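Long-range contact in collagen alpha-1(XV) chain (Homo sapiens, PDB 3N3F), which forms, as part of a basement-membrane multiplexin collagen, a trimerization domain that brings three chains together and probably supports chain selection and triple-helix folding: residues Met12-Ile25 and Phe34-Leu46. Numbering follows the deposited sequence.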
ATOM      1  N   MET A  12       0.287   4.952  17.295  1.00 15.98           N
ATOM      2  CA  MET A  12       1.177   4.171  16.440  1.00 16.69           C
ATOM      3  C   MET A  12       2.639   4.332  16.879  1.00 17.23           C
ATOM      4  O   MET A  12       3.372   3.350  16.999  1.00 15.05           O
ATOM      5  CB  MET A  12       1.031   4.622  14.982  1.00 18.13           C
ATOM      6  CG  MET A  12       2.044   4.001  14.028  1.00 14.77           C
ATOM      7  SD  MET A  12       2.015   4.748  12.374  1.00 17.63           S
ATOM      8  CE  MET A  12       3.132   6.118  12.578  1.00 16.84           C
ATOM      9  N   LEU A  13       3.049   5.576  17.119  1.00 14.83           N
ATOM     10  CA  LEU A  13       4.417   5.887  17.530  1.00 15.83           C
ATOM     11  C   LEU A  13       4.873   5.198  18.817  1.00 16.98           C
ATOM     12  O   LEU A  13       6.053   4.899  18.978  1.00 14.78           O
ATOM     13  CB  LEU A  13       4.591   7.403  17.690  1.00 18.96           C
ATOM     14  CG  LEU A  13       4.507   8.292  16.444  1.00 18.81           C
ATOM     15  CD1 LEU A  13       4.592   9.756  16.858  1.00 15.91           C
ATOM     16  CD2 LEU A  13       5.630   7.945  15.474  1.00 19.00           C
ATOM     17  N   GLN A  14       3.951   4.942  19.738  1.00 19.76           N
ATOM     18  CA  GLN A  14       4.332   4.296  20.990  1.00 23.16           C
ATOM     19  C   GLN A  14       4.251   2.771  20.950  1.00 21.99           C
ATOM     20  O   GLN A  14       4.612   2.095  21.917  1.00 22.87           O
ATOM     21  CB  GLN A  14       3.485   4.842  22.143  1.00 38.65           C
ATOM     22  CG  GLN A  14       1.992   4.625  21.999  1.00 44.80           C
ATOM     23  CD  GLN A  14       1.199   5.321  23.092  1.00 47.04           C
ATOM     24  OE1 GLN A  14      -0.013   5.139  23.209  1.00 50.78           O
ATOM     25  NE2 GLN A  14       1.883   6.128  23.896  1.00 49.31           N
ATOM     26  N   LYS A  15       3.798   2.229  19.826  1.00 19.69           N
ATOM     27  CA  LYS A  15       3.668   0.784  19.682  1.00 18.13           C
ATOM     28  C   LYS A  15       4.467   0.239  18.503  1.00 17.37           C
ATOM     29  O   LYS A  15       4.004  -0.632  17.772  1.00 16.44           O
ATOM     30  CB  LYS A  15       2.190   0.417  19.541  1.00 21.84           C
ATOM     31  CG  LYS A  15       1.373   0.749  20.786  1.00 23.37           C
ATOM     32  CD  LYS A  15      -0.106   0.487  20.581  1.00 27.52           C
ATOM     33  CE  LYS A  15      -0.880   0.641  21.884  1.00 31.92           C
ATOM     34  NZ  LYS A  15      -0.697   1.986  22.491  1.00 33.15           N
ATOM     35  N   ALA A  16       5.682   0.750  18.343  1.00 19.96           N
ATOM     36  CA  ALA A  16       6.570   0.335  17.269  1.00 20.94           C
ATOM     37  C   ALA A  16       6.919  -1.149  17.331  1.00 21.78           C
ATOM     38  O   ALA A  16       7.135  -1.785  16.300  1.00 22.98           O
ATOM     39  CB  ALA A  16       7.851   1.169  17.304  1.00 21.48           C
ATOM     40  N   HIS A  17       6.976  -1.703  18.536  1.00 22.61           N
ATOM     41  CA  HIS A  17       7.324  -3.109  18.697  1.00 24.06           C
ATOM     42  C   HIS A  17       6.156  -4.073  18.542  1.00 23.87           C
ATOM     43  O   HIS A  17       6.333  -5.290  18.617  1.00 23.64           O
ATOM     44  CB  HIS A  17       8.011  -3.323  20.044  1.00 40.95           C
ATOM     45  CG  HIS A  17       9.275  -2.537  20.194  1.00 44.42           C
ATOM     46  ND1 HIS A  17      10.290  -2.579  19.261  1.00 47.07           N
ATOM     47  CD2 HIS A  17       9.681  -1.672  21.153  1.00 47.08           C
ATOM     48  CE1 HIS A  17      11.266  -1.774  19.640  1.00 49.66           C
ATOM     49  NE2 HIS A  17      10.921  -1.210  20.784  1.00 50.82           N
ATOM     50  N   LEU A  18       4.961  -3.534  18.323  1.00 22.26           N
ATOM     51  CA  LEU A  18       3.787  -4.374  18.128  1.00 22.01           C
ATOM     52  C   LEU A  18       3.544  -4.570  16.636  1.00 20.69           C
ATOM     53  O   LEU A  18       2.678  -5.343  16.237  1.00 21.63           O
ATOM     54  CB  LEU A  18       2.546  -3.742  18.768  1.00 21.78           C
ATOM     55  CG  LEU A  18       2.522  -3.626  20.295  1.00 21.78           C
ATOM     56  CD1 LEU A  18       1.182  -3.060  20.743  1.00 22.82           C
ATOM     57  CD2 LEU A  18       2.753  -4.992  20.914  1.00 22.66           C
ATOM     58  N   VAL A  19       4.316  -3.869  15.812  1.00 20.19           N
ATOM     59  CA  VAL A  19       4.162  -3.973  14.366  1.00 17.42           C
ATOM     60  C   VAL A  19       5.444  -4.454  13.704  1.00 19.08           C
ATOM     61  O   VAL A  19       6.502  -3.854  13.881  1.00 17.27           O
ATOM     62  CB  VAL A  19       3.777  -2.616  13.742  1.00 19.33           C
ATOM     63  CG1 VAL A  19       3.420  -2.806  12.273  1.00 17.43           C
ATOM     64  CG2 VAL A  19       2.615  -1.992  14.507  1.00 18.22           C
ATOM     65  N   ILE A  20       5.339  -5.531  12.933  1.00 18.02           N
ATOM     66  CA  ILE A  20       6.498  -6.086  12.244  1.00 19.65           C
ATOM     67  C   ILE A  20       6.836  -5.261  11.010  1.00 20.29           C
ATOM     68  O   ILE A  20       5.950  -4.771  10.313  1.00 19.34           O
ATOM     69  CB  ILE A  20       6.252  -7.548  11.792  1.00 32.60           C
ATOM     70  CG1 ILE A  20       5.937  -8.432  13.002  1.00 33.00           C
ATOM     71  CG2 ILE A  20       7.485  -8.085  11.065  1.00 32.67           C
ATOM     72  CD1 ILE A  20       7.090  -8.583  13.968  1.00 36.62           C
ATOM     73  N   GLU A  21       8.128  -5.103  10.757  1.00 22.01           N
ATOM     74  CA  GLU A  21       8.600  -4.364   9.597  1.00 23.81           C
ATOM     75  C   GLU A  21       7.893  -4.893   8.348  1.00 24.30           C
ATOM     76  O   GLU A  21       7.641  -6.092   8.232  1.00 22.91           O
ATOM     77  CB  GLU A  21      10.119  -4.540   9.485  1.00 32.90           C
ATOM     78  CG  GLU A  21      10.721  -4.305   8.113  1.00 34.35           C
ATOM     79  CD  GLU A  21      12.241  -4.391   8.136  1.00 35.28           C
ATOM     80  OE1 GLU A  21      12.780  -5.285   8.824  1.00 35.47           O
ATOM     81  OE2 GLU A  21      12.897  -3.572   7.464  1.00 35.46           O
ATOM     82  N   GLY A  22       7.554  -3.997   7.427  1.00 32.99           N
ATOM     83  CA  GLY A  22       6.881  -4.410   6.207  1.00 31.65           C
ATOM     84  C   GLY A  22       5.373  -4.544   6.330  1.00 31.08           C
ATOM     85  O   GLY A  22       4.731  -5.126   5.457  1.00 32.43           O
ATOM     86  N   THR A  23       4.806  -4.009   7.411  1.00 21.81           N
ATOM     87  CA  THR A  23       3.363  -4.065   7.645  1.00 19.61           C
ATOM     88  C   THR A  23       2.742  -2.701   7.363  1.00 18.18           C
ATOM     89  O   THR A  23       3.379  -1.671   7.569  1.00 18.42           O
ATOM     90  CB  THR A  23       3.039  -4.444   9.115  1.00 26.28           C
ATOM     91  OG1 THR A  23       3.529  -5.758   9.394  1.00 31.38           O
ATOM     92  CG2 THR A  23       1.539  -4.409   9.365  1.00 25.63           C
ATOM     93  N   PHE A  24       1.504  -2.699   6.878  1.00 16.34           N
ATOM     94  CA  PHE A  24       0.796  -1.458   6.593  1.00 15.00           C
ATOM     95  C   PHE A  24       0.017  -1.017   7.830  1.00 12.89           C
ATOM     96  O   PHE A  24      -0.586  -1.840   8.515  1.00 13.62           O
ATOM     97  CB  PHE A  24      -0.147  -1.652   5.407  1.00 16.25           C
ATOM     98  CG  PHE A  24       0.556  -1.673   4.081  1.00 16.96           C
ATOM     99  CD1 PHE A  24       0.924  -0.486   3.459  1.00 17.90           C
ATOM    100  CD2 PHE A  24       0.867  -2.879   3.463  1.00 18.53           C
ATOM    101  CE1 PHE A  24       1.597  -0.495   2.233  1.00 20.82           C
ATOM    102  CE2 PHE A  24       1.540  -2.902   2.240  1.00 21.30           C
ATOM    103  CZ  PHE A  24       1.904  -1.706   1.627  1.00 23.80           C
ATOM    104  N   ILE A  25       0.038   0.285   8.109  1.00 14.19           N
ATOM    105  CA  ILE A  25      -0.640   0.834   9.282  1.00 12.35           C
ATOM    106  C   ILE A  25      -1.690   1.887   8.933  1.00 12.62           C
ATOM    107  O   ILE A  25      -1.377   2.932   8.372  1.00 14.24           O
ATOM    108  CB  ILE A  25       0.376   1.475  10.254  1.00 14.09           C
ATOM    109  CG1 ILE A  25       1.440   0.450  10.651  1.00 14.82           C
ATOM    110  CG2 ILE A  25      -0.353   2.005  11.487  1.00 13.77           C
ATOM    111  CD1 ILE A  25       2.523   1.015  11.553  1.00 15.53           C
ATOM    112  N   PHE A  34       0.457   4.360   6.895  1.00 14.44           N
ATOM    113  CA  PHE A  34       1.895   4.373   7.126  1.00 15.20           C
ATOM    114  C   PHE A  34       2.382   2.954   6.906  1.00 13.96           C
ATOM    115  O   PHE A  34       1.582   2.026   6.825  1.00 12.99           O
ATOM    116  CB  PHE A  34       2.212   4.789   8.564  1.00 17.09           C
ATOM    117  CG  PHE A  34       2.126   6.263   8.799  1.00 19.37           C
ATOM    118  CD1 PHE A  34       3.263   7.059   8.709  1.00 18.71           C
ATOM    119  CD2 PHE A  34       0.907   6.863   9.099  1.00 18.40           C
ATOM    120  CE1 PHE A  34       3.186   8.432   8.913  1.00 20.01           C
ATOM    121  CE2 PHE A  34       0.820   8.235   9.303  1.00 18.58           C
ATOM    122  CZ  PHE A  34       1.961   9.021   9.212  1.00 21.02           C
ATOM    123  N   ILE A  35       3.688   2.791   6.779  1.00 12.28           N
ATOM    124  CA  ILE A  35       4.260   1.469   6.607  1.00 13.03           C
ATOM    125  C   ILE A  35       5.358   1.339   7.644  1.00 12.01           C
ATOM    126  O   ILE A  35       6.169   2.244   7.813  1.00 11.86           O
ATOM    127  CB  ILE A  35       4.877   1.281   5.211  1.00 29.27           C
ATOM    128  CG1 ILE A  35       5.881   2.398   4.937  1.00 30.83           C
ATOM    129  CG2 ILE A  35       3.788   1.270   4.160  1.00 28.99           C
ATOM    130  CD1 ILE A  35       6.829   2.095   3.815  1.00 38.10           C
ATOM    131  N   ARG A  36       5.362   0.219   8.351  1.00 12.33           N
ATOM    132  CA  ARG A  36       6.364  -0.047   9.366  1.00 14.93           C
ATOM    133  C   ARG A  36       7.613  -0.536   8.627  1.00 16.27           C
ATOM    134  O   ARG A  36       7.558  -1.528   7.904  1.00 14.51           O
ATOM    135  CB  ARG A  36       5.854  -1.140  10.309  1.00 20.33           C
ATOM    136  CG  ARG A  36       6.077  -0.880  11.783  1.00 27.26           C
ATOM    137  CD  ARG A  36       7.515  -0.579  12.066  1.00 27.26           C
ATOM    138  NE  ARG A  36       7.899  -0.901  13.433  1.00 26.62           N
ATOM    139  CZ  ARG A  36       9.149  -0.813  13.871  1.00 27.56           C
ATOM    140  NH1 ARG A  36      10.100  -0.413  13.041  1.00 26.05           N
ATOM    141  NH2 ARG A  36       9.452  -1.141  15.118  1.00 28.67           N
ATOM    142  N   VAL A  37       8.725   0.168   8.785  1.00 17.19           N
ATOM    143  CA  VAL A  37       9.960  -0.243   8.124  1.00 20.57           C
ATOM    144  C   VAL A  37      11.094  -0.360   9.128  1.00 22.82           C
ATOM    145  O   VAL A  37      10.889  -0.237  10.333  1.00 23.51           O
ATOM    146  CB  VAL A  37      10.384   0.751   7.021  1.00 17.89           C
ATOM    147  CG1 VAL A  37       9.282   0.877   5.986  1.00 20.08           C
ATOM    148  CG2 VAL A  37      10.712   2.101   7.628  1.00 19.81           C
ATOM    149  N   ARG A  38      12.294  -0.604   8.626  1.00 27.41           N
ATOM    150  CA  ARG A  38      13.453  -0.731   9.492  1.00 30.42           C
ATOM    151  C   ARG A  38      13.744   0.593  10.197  1.00 28.81           C
ATOM    152  O   ARG A  38      13.973   1.618   9.551  1.00 29.43           O
ATOM    153  CB  ARG A  38      14.667  -1.162   8.667  1.00 38.28           C
ATOM    154  CG  ARG A  38      15.951  -1.331   9.456  1.00 44.49           C
ATOM    155  CD  ARG A  38      17.079  -1.716   8.512  1.00 49.51           C
ATOM    156  NE  ARG A  38      17.229  -0.737   7.438  1.00 53.88           N
ATOM    157  CZ  ARG A  38      17.936  -0.939   6.331  1.00 56.70           C
ATOM    158  NH1 ARG A  38      18.565  -2.091   6.139  1.00 58.49           N
ATOM    159  NH2 ARG A  38      18.013   0.015   5.411  1.00 58.88           N
ATOM    160  N   ASP A  39      13.718   0.551  11.527  1.00 23.96           N
ATOM    161  CA  ASP A  39      13.990   1.707  12.377  1.00 23.15           C
ATOM    162  C   ASP A  39      12.936   2.806  12.378  1.00 22.05           C
ATOM    163  O   ASP A  39      13.225   3.948  12.735  1.00 21.70           O
ATOM    164  CB  ASP A  39      15.354   2.308  12.026  1.00 44.89           C
ATOM    165  CG  ASP A  39      16.472   1.285  12.096  1.00 46.53           C
ATOM    166  OD1 ASP A  39      16.554   0.560  13.109  1.00 47.92           O
ATOM    167  OD2 ASP A  39      17.270   1.211  11.140  1.00 49.98           O
ATOM    168  N   GLY A  40      11.710   2.473  11.988  1.00 23.06           N
ATOM    169  CA  GLY A  40      10.671   3.484  12.001  1.00 19.88           C
ATOM    170  C   GLY A  40       9.483   3.204  11.110  1.00 15.98           C
ATOM    171  O   GLY A  40       9.069   2.061  10.938  1.00 14.90           O
ATOM    172  N   TRP A  41       8.933   4.276  10.553  1.00 16.30           N
ATOM    173  CA  TRP A  41       7.785   4.199   9.668  1.00 16.14           C
ATOM    174  C   TRP A  41       7.997   5.185   8.531  1.00 14.83           C
ATOM    175  O   TRP A  41       8.872   6.051   8.591  1.00 15.17           O
ATOM    176  CB  TRP A  41       6.499   4.612  10.395  1.00 18.87           C
ATOM    177  CG  TRP A  41       6.233   3.947  11.711  1.00 18.73           C
ATOM    178  CD1 TRP A  41       5.368   2.917  11.950  1.00 19.20           C
ATOM    179  CD2 TRP A  41       6.782   4.313  12.980  1.00 20.87           C
ATOM    180  NE1 TRP A  41       5.338   2.625  13.293  1.00 21.44           N
ATOM    181  CE2 TRP A  41       6.197   3.468  13.948  1.00 22.35           C
ATOM    182  CE3 TRP A  41       7.711   5.279  13.397  1.00 22.66           C
ATOM    183  CZ2 TRP A  41       6.511   3.556  15.311  1.00 23.67           C
ATOM    184  CZ3 TRP A  41       8.022   5.366  14.753  1.00 22.62           C
ATOM    185  CH2 TRP A  41       7.423   4.511  15.692  1.00 23.31           C
ATOM    186  N   LYS A  42       7.177   5.046   7.499  1.00 14.34           N
ATOM    187  CA  LYS A  42       7.194   5.943   6.351  1.00 13.96           C
ATOM    188  C   LYS A  42       5.736   6.152   5.977  1.00 16.24           C
ATOM    189  O   LYS A  42       4.962   5.197   5.924  1.00 14.79           O
ATOM    190  CB  LYS A  42       7.958   5.330   5.178  1.00 15.16           C
ATOM    191  CG  LYS A  42       9.473   5.408   5.310  1.00 15.04           C
ATOM    192  CD  LYS A  42      10.156   4.885   4.052  1.00 13.10           C
ATOM    193  CE  LYS A  42      11.650   5.125   4.092  1.00 15.08           C
ATOM    194  NZ  LYS A  42      12.323   4.635   2.855  1.00 15.53           N
ATOM    195  N   LYS A  43       5.358   7.400   5.734  1.00 16.95           N
ATOM    196  CA  LYS A  43       3.981   7.719   5.390  1.00 18.82           C
ATOM    197  C   LYS A  43       3.683   7.437   3.927  1.00 18.90           C
ATOM    198  O   LYS A  43       4.457   7.805   3.046  1.00 19.16           O
ATOM    199  CB  LYS A  43       3.689   9.193   5.695  1.00 22.02           C
ATOM    200  CG  LYS A  43       2.234   9.581   5.513  1.00 25.42           C
ATOM    201  CD  LYS A  43       1.956  10.983   6.029  1.00 27.06           C
ATOM    202  CE  LYS A  43       0.462  11.259   6.052  1.00 28.65           C
ATOM    203  NZ  LYS A  43       0.141  12.564   6.683  1.00 30.33           N
ATOM    204  N   LEU A  44       2.562   6.772   3.676  1.00 15.63           N
ATOM    205  CA  LEU A  44       2.157   6.465   2.316  1.00 16.90           C
ATOM    206  C   LEU A  44       1.448   7.698   1.756  1.00 17.28           C
ATOM    207  O   LEU A  44       0.607   8.289   2.431  1.00 17.10           O
ATOM    208  CB  LEU A  44       1.199   5.273   2.310  1.00 28.68           C
ATOM    209  CG  LEU A  44       1.518   4.173   1.295  1.00 29.45           C
ATOM    210  CD1 LEU A  44       2.563   3.255   1.878  1.00 31.79           C
ATOM    211  CD2 LEU A  44       0.279   3.373   0.999  1.00 27.21           C
ATOM    212  N   GLN A  45       1.806   8.093   0.537  1.00 17.25           N
ATOM    213  CA  GLN A  45       1.202   9.247  -0.134  1.00 19.20           C
ATOM    214  C   GLN A  45      -0.190   8.907  -0.660  1.00 18.71           C
ATOM    215  O   GLN A  45      -0.335   8.127  -1.607  1.00 21.53           O
ATOM    216  CB  GLN A  45       2.080   9.689  -1.303  1.00 35.74           C
ATOM    217  CG  GLN A  45       3.493  10.068  -0.915  1.00 41.92           C
ATOM    218  CD  GLN A  45       3.589  11.461  -0.321  1.00 46.94           C
ATOM    219  OE1 GLN A  45       2.952  11.768   0.689  1.00 49.69           O
ATOM    220  NE2 GLN A  45       4.391  12.314  -0.949  1.00 48.02           N
ATOM    221  N   LEU A  46      -1.212   9.501  -0.053  1.00 17.33           N
ATOM    222  CA  LEU A  46      -2.591   9.251  -0.462  1.00 16.76           C
ATOM    223  C   LEU A  46      -3.242  10.514  -1.005  1.00 17.72           C
ATOM    224  O   LEU A  46      -2.877  11.626  -0.627  1.00 15.64           O
ATOM    225  CB  LEU A  46      -3.408   8.735   0.720  1.00 15.45           C
ATOM    226  CG  LEU A  46      -2.967   7.409   1.336  1.00 17.13           C
ATOM    227  CD1 LEU A  46      -3.831   7.093   2.546  1.00 19.69           C
ATOM    228  CD2 LEU A  46      -3.071   6.318   0.301  1.00 18.97           C
TER
HETATM  229  O   HOH W   1       3.737   1.165  15.230  1.00 14.53           O
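The carbonyl oxygen of Ala16 is gripped side-on by Arg36: NH2 lies 2.7 Å from Ala16 O, above the carbonyl plane, while NE, on a lone pair in that plane, makes a more bent bond. Arginine suits this buried place because its long chain, bent at chi2 (-53°), lays CG against Val19 CG1 and still brings NH1 to Val37 O. Shortening Arg36 to an alanine removes both donors, and Ala16 O would probably lose its side-chain grip, freeing the loop after helix 9-13 to shift. Beside Ala16, whose CB touches CZ2, Trp41 offers a broad apolar surface. Met12 CE makes CH-pi contacts over its five-membered ring, 3.9 Å from the centroid, and over a Phe34 face; the flexible thioether also sets SD over Trp41, a Met-aromatic contact. Leu13 CD2 covers the six-membered ring, and Ile25, branched and aliphatic, reaches the indole edge with CD1, 3.4 Å from Trp41 CD1. A water accepts from Trp41 NE1 and donates to Met12 O. Ile25 N bonds Phe34 O (2.7 Å) in an antiparallel pair. Thus helix 9-13 and its loop cover the sheet face carrying Ile25, Phe34, Arg36 and Trp41; Phe6 of strand 3-6 packs against Met12, Val19 and Ile25, while strand 40-43 continues the sheet into a second subunit.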